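Local coordinates for protein cryptic loci regulator 2 (Schizosaccharomyces pombe 972h-, PDB 5IKJ) that acts upstream of histone deacetylases to promote transcriptional silencing in fission yeast heterochromatin, and is required for nucleosome positioning at heterochromatic loci and for silencing by the SHREC complex, at residues Ser374-Ala386 with Asp416-Gln428. Residues are numbered along the deposited sequence; the frame is centred on the assembly and turned at random.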
loop_
_atom_site.group_PDB
_atom_site.type_symbol
_atom_site.label_atom_id
_atom_site.label_comp_id
_atom_site.label_asym_id
_atom_site.label_seq_id
_atom_site.Cartn_x
_atom_site.Cartn_y
_atom_site.Cartn_z
ATOM N N SER A 374 -9.527 10.255 19.047
ATOM C CA SER A 374 -10.780 9.928 18.387
ATOM C C SER A 374 -11.298 8.561 18.822
ATOM O O SER A 374 -10.532 7.661 19.180
ATOM C CB SER A 374 -10.601 9.954 16.870
ATOM O OG SER A 374 -11.786 9.543 16.212
ATOM N N LEU A 375 -12.621 8.416 18.786
ATOM C CA LEU A 375 -13.290 7.166 19.113
ATOM C C LEU A 375 -13.484 6.266 17.899
ATOM O O LEU A 375 -14.007 5.156 18.046
ATOM C CB LEU A 375 -14.651 7.456 19.759
ATOM C CG LEU A 375 -14.623 8.193 21.100
ATOM C CD1 LEU A 375 -16.033 8.575 21.521
ATOM C CD2 LEU A 375 -13.957 7.348 22.175
ATOM N N ASP A 376 -13.088 6.717 16.711
ATOM C CA ASP A 376 -13.187 5.922 15.495
ATOM C C ASP A 376 -11.820 5.358 15.134
ATOM O O ASP A 376 -10.843 6.105 15.023
ATOM C CB ASP A 376 -13.721 6.759 14.331
ATOM C CG ASP A 376 -15.157 7.197 14.534
ATOM O OD1 ASP A 376 -15.854 6.592 15.374
ATOM O OD2 ASP A 376 -15.591 8.145 13.845
ATOM N N ASP A 377 -11.759 4.043 14.953
ATOM C CA ASP A 377 -10.585 3.396 14.386
ATOM C C ASP A 377 -10.765 3.283 12.879
ATOM O O ASP A 377 -11.810 2.827 12.405
ATOM C CB ASP A 377 -10.373 2.013 15.003
ATOM C CG ASP A 377 -9.893 2.081 16.438
ATOM O OD1 ASP A 377 -9.323 3.121 16.830
ATOM O OD2 ASP A 377 -10.077 1.090 17.173
ATOM N N HIS A 378 -9.751 3.707 12.131
ATOM C CA HIS A 378 -9.791 3.706 10.678
ATOM C C HIS A 378 -8.849 2.640 10.133
ATOM O O HIS A 378 -7.815 2.337 10.736
ATOM C CB HIS A 378 -9.416 5.084 10.127
ATOM C CG HIS A 378 -10.339 6.177 10.573
ATOM N ND1 HIS A 378 -11.310 6.712 9.754
ATOM C CD2 HIS A 378 -10.449 6.823 11.758
ATOM C CE1 HIS A 378 -11.974 7.644 10.413
ATOM N NE2 HIS A 378 -11.472 7.731 11.632
ATOM N N PHE A 379 -9.214 2.072 8.986
ATOM C CA PHE A 379 -8.531 0.900 8.459
ATOM C C PHE A 379 -8.314 1.035 6.960
ATOM O O PHE A 379 -9.188 1.510 6.232
ATOM C CB PHE A 379 -9.328 -0.376 8.758
ATOM C CG PHE A 379 -9.397 -0.714 10.217
ATOM C CD1 PHE A 379 -8.416 -1.492 10.805
ATOM C CD2 PHE A 379 -10.437 -0.248 11.002
ATOM C CE1 PHE A 379 -8.470 -1.803 12.149
ATOM C CE2 PHE A 379 -10.498 -0.556 12.349
ATOM C CZ PHE A 379 -9.512 -1.335 12.921
ATOM N N TYR A 380 -7.137 0.593 6.510
ATOM C CA TYR A 380 -6.811 0.627 5.087
ATOM C C TYR A 380 -7.790 -0.203 4.269
ATOM O O TYR A 380 -8.156 0.181 3.150
ATOM C CB TYR A 380 -5.392 0.107 4.870
ATOM C CG TYR A 380 -4.366 1.167 4.579
ATOM C CD1 TYR A 380 -3.740 1.859 5.603
ATOM C CD2 TYR A 380 -4.004 1.457 3.275
ATOM C CE1 TYR A 380 -2.787 2.821 5.333
ATOM C CE2 TYR A 380 -3.060 2.413 2.996
ATOM C CZ TYR A 380 -2.453 3.094 4.023
ATOM O OH TYR A 380 -1.506 4.046 3.723
ATOM N N GLY A 381 -8.209 -1.348 4.792
ATOM C CA GLY A 381 -8.994 -2.260 3.981
ATOM C C GLY A 381 -9.630 -3.346 4.818
ATOM O O GLY A 381 -9.506 -3.381 6.045
ATOM N N ILE A 382 -10.315 -4.249 4.119
ATOM C CA ILE A 382 -11.087 -5.309 4.755
ATOM C C ILE A 382 -11.277 -6.439 3.754
ATOM O O ILE A 382 -11.613 -6.200 2.589
ATOM C CB ILE A 382 -12.442 -4.774 5.252
ATOM C CG1 ILE A 382 -13.175 -5.832 6.079
ATOM C CG2 ILE A 382 -13.306 -4.328 4.076
ATOM C CD1 ILE A 382 -14.371 -5.286 6.838
ATOM N N PHE A 383 -11.048 -7.673 4.192
ATOM C CA PHE A 383 -11.431 -8.837 3.403
ATOM C C PHE A 383 -12.920 -9.082 3.594
ATOM O O PHE A 383 -13.384 -9.251 4.727
ATOM C CB PHE A 383 -10.639 -10.072 3.827
ATOM C CG PHE A 383 -9.283 -10.178 3.198
ATOM C CD1 PHE A 383 -9.136 -10.696 1.922
ATOM C CD2 PHE A 383 -8.151 -9.782 3.888
ATOM C CE1 PHE A 383 -7.885 -10.802 1.339
ATOM C CE2 PHE A 383 -6.897 -9.887 3.312
ATOM C CZ PHE A 383 -6.765 -10.399 2.035
ATOM N N ARG A 384 -13.671 -9.096 2.499
ATOM C CA ARG A 384 -15.082 -9.469 2.527
ATOM C C ARG A 384 -15.197 -10.816 1.829
ATOM O O ARG A 384 -15.256 -10.884 0.598
ATOM C CB ARG A 384 -15.963 -8.420 1.856
ATOM C CG ARG A 384 -17.443 -8.760 1.952
ATOM C CD ARG A 384 -18.315 -7.894 1.071
ATOM N NE ARG A 384 -19.721 -8.247 1.243
ATOM C CZ ARG A 384 -20.298 -9.318 0.703
ATOM N NH1 ARG A 384 -19.595 -10.152 -0.051
ATOM N NH2 ARG A 384 -21.583 -9.558 0.923
ATOM N N GLY A 385 -15.233 -11.886 2.618
ATOM C CA GLY A 385 -15.297 -13.221 2.064
ATOM C C GLY A 385 -14.164 -13.499 1.098
ATOM O O GLY A 385 -12.999 -13.579 1.502
ATOM N N ALA A 386 -14.493 -13.630 -0.187
ATOM C CA ALA A 386 -13.502 -13.975 -1.198
ATOM C C ALA A 386 -12.681 -12.783 -1.665
ATOM O O ALA A 386 -11.590 -12.979 -2.213
ATOM C CB ALA A 386 -14.190 -14.605 -2.411
ATOM N N ASP A 416 -13.274 6.252 3.051
ATOM C CA ASP A 416 -12.851 5.979 4.415
ATOM C C ASP A 416 -13.528 4.702 4.887
ATOM O O ASP A 416 -14.693 4.456 4.563
ATOM C CB ASP A 416 -13.210 7.151 5.340
ATOM C CG ASP A 416 -12.315 7.231 6.559
ATOM O OD1 ASP A 416 -11.759 6.191 6.965
ATOM O OD2 ASP A 416 -12.166 8.342 7.114
ATOM N N ILE A 417 -12.788 3.895 5.642
ATOM C CA ILE A 417 -13.307 2.685 6.267
ATOM C C ILE A 417 -12.941 2.753 7.741
ATOM O O ILE A 417 -11.759 2.872 8.083
ATOM C CB ILE A 417 -12.741 1.407 5.621
ATOM C CG1 ILE A 417 -13.219 1.295 4.170
ATOM C CG2 ILE A 417 -13.150 0.168 6.419
ATOM C CD1 ILE A 417 -12.550 0.188 3.383
ATOM N N TYR A 418 -13.946 2.682 8.611
ATOM C CA TYR A 418 -13.710 2.889 10.030
ATOM C C TYR A 418 -14.765 2.163 10.847
ATOM O O TYR A 418 -15.854 1.843 10.359
ATOM C CB TYR A 418 -13.711 4.382 10.383
ATOM C CG TYR A 418 -15.021 5.087 10.096
ATOM C CD1 TYR A 418 -15.274 5.641 8.849
ATOM C CD2 TYR A 418 -16.001 5.205 11.074
ATOM C CE1 TYR A 418 -16.468 6.289 8.583
ATOM C CE2 TYR A 418 -17.196 5.851 10.816
ATOM C CZ TYR A 418 -17.423 6.391 9.570
ATOM O OH TYR A 418 -18.610 7.032 9.308
ATOM N N VAL A 419 -14.419 1.911 12.104
ATOM C CA VAL A 419 -15.338 1.363 13.092
ATOM C C VAL A 419 -15.843 2.524 13.937
ATOM O O VAL A 419 -15.061 3.171 14.645
ATOM C CB VAL A 419 -14.651 0.301 13.963
ATOM C CG1 VAL A 419 -15.619 -0.264 14.988
ATOM C CG2 VAL A 419 -14.083 -0.812 13.091
ATOM N N ASN A 420 -17.141 2.794 13.867
ATOM C CA ASN A 420 -17.713 3.913 14.603
ATOM C C ASN A 420 -17.747 3.559 16.090
ATOM O O ASN A 420 -17.230 2.529 16.528
ATOM C CB ASN A 420 -19.091 4.270 14.050
ATOM C CG ASN A 420 -20.124 3.177 14.275
ATOM O OD1 ASN A 420 -19.912 2.249 15.055
ATOM N ND2 ASN A 420 -21.255 3.290 13.592
ATOM N N GLU A 421 -18.365 4.424 16.890
ATOM C CA GLU A 421 -18.402 4.219 18.333
ATOM C C GLU A 421 -19.451 3.198 18.760
ATOM O O GLU A 421 -19.466 2.809 19.933
ATOM C CB GLU A 421 -18.627 5.554 19.058
ATOM C CG GLU A 421 -19.731 6.454 18.503
ATOM C CD GLU A 421 -19.635 7.871 19.034
ATOM O OE1 GLU A 421 -18.837 8.105 19.964
ATOM O OE2 GLU A 421 -20.352 8.752 18.516
ATOM N N ASP A 422 -20.315 2.752 17.849
ATOM C CA ASP A 422 -21.166 1.593 18.084
ATOM C C ASP A 422 -20.506 0.291 17.639
ATOM O O ASP A 422 -21.188 -0.734 17.547
ATOM C CB ASP A 422 -22.507 1.759 17.365
ATOM C CG ASP A 422 -23.266 2.991 17.820
ATOM O OD1 ASP A 422 -23.027 3.454 18.955
ATOM O OD2 ASP A 422 -24.107 3.493 17.044
ATOM N N ASP A 423 -19.204 0.316 17.353
ATOM C CA ASP A 423 -18.432 -0.854 16.941
ATOM C C ASP A 423 -18.833 -1.377 15.567
ATOM O O ASP A 423 -18.542 -2.530 15.237
ATOM C CB ASP A 423 -18.540 -1.987 17.971
ATOM C CG ASP A 423 -17.940 -1.617 19.311
ATOM O OD1 ASP A 423 -17.047 -0.744 19.340
ATOM O OD2 ASP A 423 -18.355 -2.203 20.333
ATOM N N ILE A 424 -19.481 -0.555 14.746
ATOM C CA ILE A 424 -19.966 -0.971 13.434
ATOM C C ILE A 424 -18.966 -0.526 12.378
ATOM O O ILE A 424 -18.498 0.619 12.395
ATOM C CB ILE A 424 -21.367 -0.396 13.154
ATOM C CG1 ILE A 424 -22.372 -0.972 14.157
ATOM C CG2 ILE A 424 -21.800 -0.696 11.718
ATOM C CD1 ILE A 424 -23.774 -0.405 14.044
ATOM N N VAL A 425 -18.629 -1.435 11.464
ATOM C CA VAL A 425 -17.758 -1.106 10.341
ATOM C C VAL A 425 -18.552 -0.276 9.340
ATOM O O VAL A 425 -19.604 -0.707 8.852
ATOM C CB VAL A 425 -17.200 -2.379 9.691
ATOM C CG1 VAL A 425 -16.320 -2.042 8.490
ATOM C CG2 VAL A 425 -16.416 -3.202 10.709
ATOM N N CYS A 426 -18.052 0.917 9.027
ATOM C CA CYS A 426 -18.729 1.839 8.125
ATOM C C CYS A 426 -17.870 2.114 6.900
ATOM O O CYS A 426 -16.652 2.295 7.008
ATOM C CB CYS A 426 -19.051 3.164 8.823
ATOM S SG CYS A 426 -20.017 3.001 10.328
ATOM N N PHE A 427 -18.518 2.145 5.738
ATOM C CA PHE A 427 -17.904 2.584 4.491
ATOM C C PHE A 427 -18.423 3.975 4.150
ATOM O O PHE A 427 -19.638 4.182 4.068
ATOM C CB PHE A 427 -18.230 1.620 3.349
ATOM C CG PHE A 427 -17.363 0.395 3.310
ATOM C CD1 PHE A 427 -17.236 -0.425 4.418
ATOM C CD2 PHE A 427 -16.696 0.049 2.146
ATOM C CE1 PHE A 427 -16.443 -1.558 4.370
ATOM C CE2 PHE A 427 -15.904 -1.080 2.092
ATOM C CZ PHE A 427 -15.778 -1.885 3.204
ATOM N N GLN A 428 -17.508 4.918 3.949
ATOM C CA GLN A 428 -17.854 6.272 3.537
ATOM C C GLN A 428 -17.276 6.530 2.154
ATOM O O GLN A 428 -16.093 6.260 1.913
ATOM C CB GLN A 428 -17.329 7.313 4.532
ATOM C CG GLN A 428 -17.698 8.749 4.170
ATOM C CD GLN A 428 -16.902 9.775 4.950
ATOM O OE1 GLN A 428 -16.929 9.793 6.180
ATOM N NE2 GLN A 428 -16.183 10.632 4.234
HETATM O O HOH W 1 -13.650 2.320 17.109
#
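H378 and Y418 lie side by side, and the H378 ring turns its ND1 edge to the D416 carboxylate. With CG beside the backbone N (chi1 -61°), H378 ND1 gives a nearly straight hydrogen bond to D416 OD1 at 2.9 Å; the acceptor sits in the ring plane and is met on its syn side, somewhat out of the carboxylate plane. This bond fixes the imidazole's rotation and would probably favour its protonated form. Y418 CB covers one face of that ring in a CH-pi contact, 3.7 Å from its centroid. The side chains point the same way, their ring planes oblique at 40°, while the D376 carboxylate runs alongside the tyrosine.

Strand 377-379 pairs antiparallel with strand 416-419 in the Clr2 family region, probably SH3-like: D377 O accepts from V419 N at 2.8 Å, and F379 N gives to I417 O. The return bond, D377 N to V419 O, is weak, and a water receiving weakly from D377 N donates to V419 O and L375 O. Strand 425-428 completes a hairpin through a type I turn from N420 to D423, whose N420 OD1 accepts from I424 N.

F379 CE2 touches V419 CG2 at 3.7 Å, the side chains crossing obliquely, with I339 and L336 of strand 333-340 packed against them. At the corner, Y380 and G381 together face F337 in a classic beta bulge. I382 meets V425 tip to tip through CD1, and I382 CG2 touches the F427 ring edge at CZ, 3.6 Å away; I417 CG1 covers one face of that ring.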